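Local coordinates for DUF3209 family protein (Thermus thermophilus, PDB 2EHW), which is of unknown function, an all-helical protein of the DUF3209 family whose long last helix is partly predicted as coiled coil, at residues R38-R43 / R58-H63; H4-L9 / L82-M87. All coordinates share one frame; numbering follows the deposited sequence.

Interaction 1 of 2, residues R38-R43 / R58-H63; sequences RPELKR and REALLH
The guanidinium of Arg38 lies flat on the imidazole of His63, the two planes only 10° apart and their centres 3.5 Å from each other. Arg38 NE sits over the middle of the ring, and Arg38 CD adds a CH-pi contact 3.8 Å from the ring centroid. On the opposite face of the guanidinium, toward its rim, rests Leu41 CD1, so the group is sandwiched. A bend at chi3 turns Arg38 NE out of the line of its chain, and chi1 (-176°) carries His63 CG anti to the backbone N, towards the guanidinium. The rotation of the guanidinium is fixed at its edge by Glu40: Arg38 NE reaches Glu40 OE2 at 2.7 Å and Arg38 NH2 the same oxygen at 2.8 Å, both from one face of the carboxylate. Arg38 NH1 turns to Glu5 of helix 4-16 in a further salt bridge. An alanine in place of Arg38 would probably leave the buried carboxylate of Glu40 and that of Glu5 without their positive mate and uncover a face of His63. Between the helices, Glu40 CB packs on Glu59 CB at 3.7 Å, and Glu40 CG lies over Ala60. Nearer the surface, Arg43 grips Glu59 side-on, NE using the syn lone pair of Glu59 OE1 at 2.8 Å, with NH1 bonded to OE1 as well and weakly to OE2. The arrangement is that of an antiparallel helix pair (151°) within a helical bundle, joined mainly by charged side chains.

Interaction 2 of 2, residues H4-L9 / L82-M87; sequences HELSAL and LAVEAM
Val84 CG2 meets Glu5 CB at 3.9 Å, the closest contact between residues 4-9 and 82-87. The methyl is directed there by its torsion, which sets CG2 anti to the carbonyl carbon, while CG1 stands anti to the backbone N. Only the aliphatic base of Glu5 takes part: its chain bends at chi2 (77°), and its carboxylate is held by a salt bridge to Arg38. The Leu6 and Val84 side chains cross obliquely, with Leu6 CD2 4.2 Å from Val84 CG2. Leu57, Leu61 and Leu64 of helix 50-70 also pack on buried Val84, so that side chains of three helices meet there. The two segments run nearly parallel, 26° apart with axes 10.3 Å from each other, as neighbours in an all-helical bundle; residues 82-87 enter a predicted coiled coil, although the partner here is the short N-terminal helix. Toward exposed Met87, a selenomethionine, the packing is looser. Leu6 CD2 stays 4.4 Å from Met87 CG. Leu9, itself buried on helix 4-16, sends CD2 to within 4.1 Å of Met87 CB, the two side chains crossing at about a right angle. Met87 begins toward helix 4-16, but bends at chi2, which sets SE, and at chi3, which sets the terminal methyl, lead the end of the chain away on the solvent side.

How the interactions relate
Interactions 1 and 2 share no helix but adjoin in one bundle, their centres about 11 Å apart. The link from Arg38 NH1 to Glu5 OE2, 2.7 Å long, ties them together, and helices 50-70 and 75-115, consecutive in the chain, also touch. Leu41 adds packing against helix 4-16. Interaction 1 is partly buried and polar, grading from an enclosed charged cluster to a surface salt bridge; interaction 2 lies closer to the centre of the chain and is smaller in buried area, and its cross-segment contacts are apolar, the Glu5 carboxylate being turned to Arg38. One closes an antiparallel pair only 15 residues apart, the other joins helices from distant parts of the sequence.

Interaction 1 of 2, residues R38-R43 / R58-H63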
# COMPACT_ATOMS: atom_id res chain seq x y z
N ARG A 38 -6.03 15.01 5.45
CA ARG A 38 -5.12 13.86 5.53
C ARG A 38 -4.15 13.71 4.35
O ARG A 38 -4.44 13.01 3.37
CB ARG A 38 -5.93 12.58 5.72
CG ARG A 38 -6.81 12.63 6.96
CD ARG A 38 -7.36 11.27 7.29
NE ARG A 38 -6.27 10.31 7.48
CZ ARG A 38 -6.47 9.00 7.60
NH1 ARG A 38 -7.70 8.52 7.55
NH2 ARG A 38 -5.43 8.18 7.77
N PRO A 39 -2.96 14.33 4.46
CA PRO A 39 -1.90 14.31 3.45
C PRO A 39 -1.34 12.92 3.17
O PRO A 39 -0.91 12.63 2.06
CB PRO A 39 -0.83 15.23 4.03
CG PRO A 39 -1.54 16.00 5.13
CD PRO A 39 -2.49 15.00 5.69
N GLU A 40 -1.32 12.07 4.19
CA GLU A 40 -0.77 10.74 4.04
C GLU A 40 -1.60 9.92 3.04
O GLU A 40 -1.06 9.11 2.29
CB GLU A 40 -0.70 10.01 5.39
CG GLU A 40 -2.04 9.54 5.92
CD GLU A 40 -2.77 10.61 6.70
OE1 GLU A 40 -2.52 11.81 6.46
OE2 GLU A 40 -3.61 10.24 7.54
N LEU A 41 -2.91 10.15 3.02
CA LEU A 41 -3.78 9.43 2.10
C LEU A 41 -3.40 9.81 0.68
O LEU A 41 -3.38 8.96 -0.21
CB LEU A 41 -5.25 9.78 2.38
CG LEU A 41 -5.83 9.22 3.69
CD1 LEU A 41 -7.21 9.80 3.94
CD2 LEU A 41 -5.88 7.69 3.61
N LYS A 42 -3.07 11.08 0.47
CA LYS A 42 -2.67 11.53 -0.86
C LYS A 42 -1.35 10.88 -1.23
O LYS A 42 -1.18 10.41 -2.35
CB LYS A 42 -2.51 13.05 -0.90
CG LYS A 42 -2.00 13.54 -2.26
CD LYS A 42 -1.95 15.05 -2.38
CE LYS A 42 -1.53 15.45 -3.79
NZ LYS A 42 -1.48 16.92 -3.98
N ARG A 43 -0.40 10.89 -0.30
CA ARG A 43 0.90 10.28 -0.56
C ARG A 43 0.75 8.78 -0.84
O ARG A 43 1.48 8.22 -1.65
CB ARG A 43 1.84 10.47 0.64
CG ARG A 43 2.46 11.85 0.75
CD ARG A 43 3.56 11.84 1.81
NE ARG A 43 3.04 11.82 3.18
CZ ARG A 43 2.46 12.86 3.77
NH1 ARG A 43 2.02 12.75 5.02
NH2 ARG A 43 2.33 14.01 3.11
N ARG A 58 2.07 3.16 6.64
CA ARG A 58 2.39 3.21 8.06
C ARG A 58 1.87 4.52 8.65
O ARG A 58 1.37 4.54 9.78
CB ARG A 58 3.91 3.08 8.28
CG ARG A 58 4.35 1.64 8.54
CD ARG A 58 5.82 1.52 8.91
NE ARG A 58 6.66 1.26 7.74
CZ ARG A 58 7.45 2.16 7.17
NH1 ARG A 58 7.53 3.40 7.65
NH2 ARG A 58 8.17 1.82 6.11
N GLU A 59 1.97 5.59 7.88
CA GLU A 59 1.47 6.89 8.31
C GLU A 59 -0.03 6.79 8.54
O GLU A 59 -0.55 7.24 9.56
CB GLU A 59 1.74 7.96 7.25
CG GLU A 59 3.12 8.60 7.29
CD GLU A 59 3.16 9.96 6.60
OE1 GLU A 59 3.24 10.01 5.35
OE2 GLU A 59 3.07 10.99 7.31
N ALA A 60 -0.73 6.19 7.58
CA ALA A 60 -2.18 6.05 7.68
C ALA A 60 -2.59 5.20 8.87
O ALA A 60 -3.63 5.44 9.48
CB ALA A 60 -2.74 5.47 6.39
N LEU A 61 -1.78 4.20 9.21
CA LEU A 61 -2.10 3.34 10.34
C LEU A 61 -1.99 4.13 11.65
O LEU A 61 -2.72 3.87 12.60
CB LEU A 61 -1.19 2.10 10.37
CG LEU A 61 -1.60 0.96 9.40
CD1 LEU A 61 -0.52 -0.12 9.34
CD2 LEU A 61 -2.94 0.37 9.86
N LEU A 62 -1.09 5.11 11.70
CA LEU A 62 -0.96 5.91 12.90
C LEU A 62 -2.26 6.67 13.11
O LEU A 62 -2.85 6.64 14.19
CB LEU A 62 0.20 6.90 12.78
CG LEU A 62 0.43 7.81 14.01
CD1 LEU A 62 0.59 6.96 15.26
CD2 LEU A 62 1.67 8.65 13.81
N HIS A 63 -2.74 7.33 12.06
CA HIS A 63 -3.98 8.10 12.15
C HIS A 63 -5.13 7.21 12.58
O HIS A 63 -5.89 7.54 13.48
CB HIS A 63 -4.29 8.75 10.80
CG HIS A 63 -5.49 9.64 10.83
ND1 HIS A 63 -6.78 9.15 10.82
CD2 HIS A 63 -5.60 10.99 10.88
CE1 HIS A 63 -7.63 10.17 10.87
NE2 HIS A 63 -6.94 11.29 10.91

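Interaction 2 of 2, residues H4-L9 / L82-M87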
# COMPACT_ATOMS: atom_id res chain seq x y z
N HIS A 4 -11.13 4.86 3.89
CA HIS A 4 -10.29 5.72 3.07
C HIS A 4 -8.90 5.12 2.87
O HIS A 4 -8.26 5.34 1.85
CB HIS A 4 -10.19 7.10 3.70
CG HIS A 4 -11.51 7.80 3.80
ND1 HIS A 4 -11.87 8.58 4.88
CD2 HIS A 4 -12.56 7.83 2.94
CE1 HIS A 4 -13.09 9.06 4.68
NE2 HIS A 4 -13.53 8.62 3.52
N GLU A 5 -8.45 4.36 3.86
CA GLU A 5 -7.14 3.72 3.80
C GLU A 5 -7.14 2.61 2.76
O GLU A 5 -6.18 2.43 2.01
CB GLU A 5 -6.77 3.13 5.16
CG GLU A 5 -6.42 4.12 6.26
CD GLU A 5 -7.63 4.81 6.89
OE1 GLU A 5 -8.78 4.35 6.68
OE2 GLU A 5 -7.40 5.80 7.61
N LEU A 6 -8.23 1.85 2.71
CA LEU A 6 -8.34 0.76 1.76
C LEU A 6 -8.44 1.31 0.33
O LEU A 6 -7.82 0.78 -0.58
CB LEU A 6 -9.56 -0.11 2.08
CG LEU A 6 -9.50 -0.88 3.41
CD1 LEU A 6 -10.68 -1.84 3.49
CD2 LEU A 6 -8.19 -1.66 3.51
N SER A 7 -9.21 2.38 0.15
CA SER A 7 -9.36 2.99 -1.17
C SER A 7 -8.01 3.49 -1.69
O SER A 7 -7.56 3.07 -2.76
CB SER A 7 -10.33 4.18 -1.11
OG SER A 7 -11.66 3.75 -0.90
N ALA A 8 -7.38 4.38 -0.93
CA ALA A 8 -6.09 4.95 -1.31
C ALA A 8 -5.13 3.84 -1.70
O ALA A 8 -4.42 3.94 -2.70
CB ALA A 8 -5.51 5.76 -0.15
N LEU A 9 -5.11 2.78 -0.91
CA LEU A 9 -4.24 1.65 -1.16
C LEU A 9 -4.65 0.94 -2.44
O LEU A 9 -3.79 0.52 -3.22
CB LEU A 9 -4.29 0.68 0.02
CG LEU A 9 -3.48 -0.61 -0.08
CD1 LEU A 9 -2.06 -0.31 -0.54
CD2 LEU A 9 -3.48 -1.29 1.29
N LEU A 82 -7.44 -3.78 11.96
CA LEU A 82 -7.11 -5.18 11.71
C LEU A 82 -7.06 -5.46 10.21
O LEU A 82 -6.21 -6.20 9.73
CB LEU A 82 -8.17 -6.05 12.39
CG LEU A 82 -7.90 -7.53 12.65
CD1 LEU A 82 -6.66 -7.67 13.51
CD2 LEU A 82 -9.12 -8.14 13.37
N ALA A 83 -7.98 -4.85 9.46
CA ALA A 83 -8.04 -5.04 8.02
C ALA A 83 -6.88 -4.34 7.30
O ALA A 83 -6.30 -4.90 6.36
CB ALA A 83 -9.37 -4.51 7.49
N VAL A 84 -6.55 -3.13 7.71
CA VAL A 84 -5.45 -2.43 7.06
C VAL A 84 -4.13 -3.14 7.35
O VAL A 84 -3.27 -3.26 6.47
CB VAL A 84 -5.38 -0.95 7.51
CG1 VAL A 84 -4.20 -0.24 6.84
CG2 VAL A 84 -6.69 -0.24 7.14
N GLU A 85 -3.99 -3.63 8.57
CA GLU A 85 -2.78 -4.33 8.98
C GLU A 85 -2.60 -5.66 8.26
O GLU A 85 -1.48 -6.08 7.99
CB GLU A 85 -2.80 -4.57 10.49
CG GLU A 85 -2.30 -3.41 11.32
CD GLU A 85 -2.79 -3.48 12.75
OE1 GLU A 85 -3.00 -4.60 13.25
OE2 GLU A 85 -2.97 -2.42 13.37
N ALA A 86 -3.71 -6.34 7.98
CA ALA A 86 -3.64 -7.62 7.27
C ALA A 86 -3.09 -7.32 5.89
O ALA A 86 -2.24 -8.05 5.38
CB ALA A 86 -5.03 -8.25 7.17
N MSE A 87 -3.60 -6.26 5.28
CA MSE A 87 -3.18 -5.85 3.95
C MSE A 87 -1.72 -5.38 3.96
O MSE A 87 -0.99 -5.60 3.00
CB MSE A 87 -4.09 -4.74 3.42
CG MSE A 87 -5.54 -5.18 3.20
SE MSE A 87 -5.73 -6.79 2.09
CE MSE A 87 -5.76 -8.12 3.51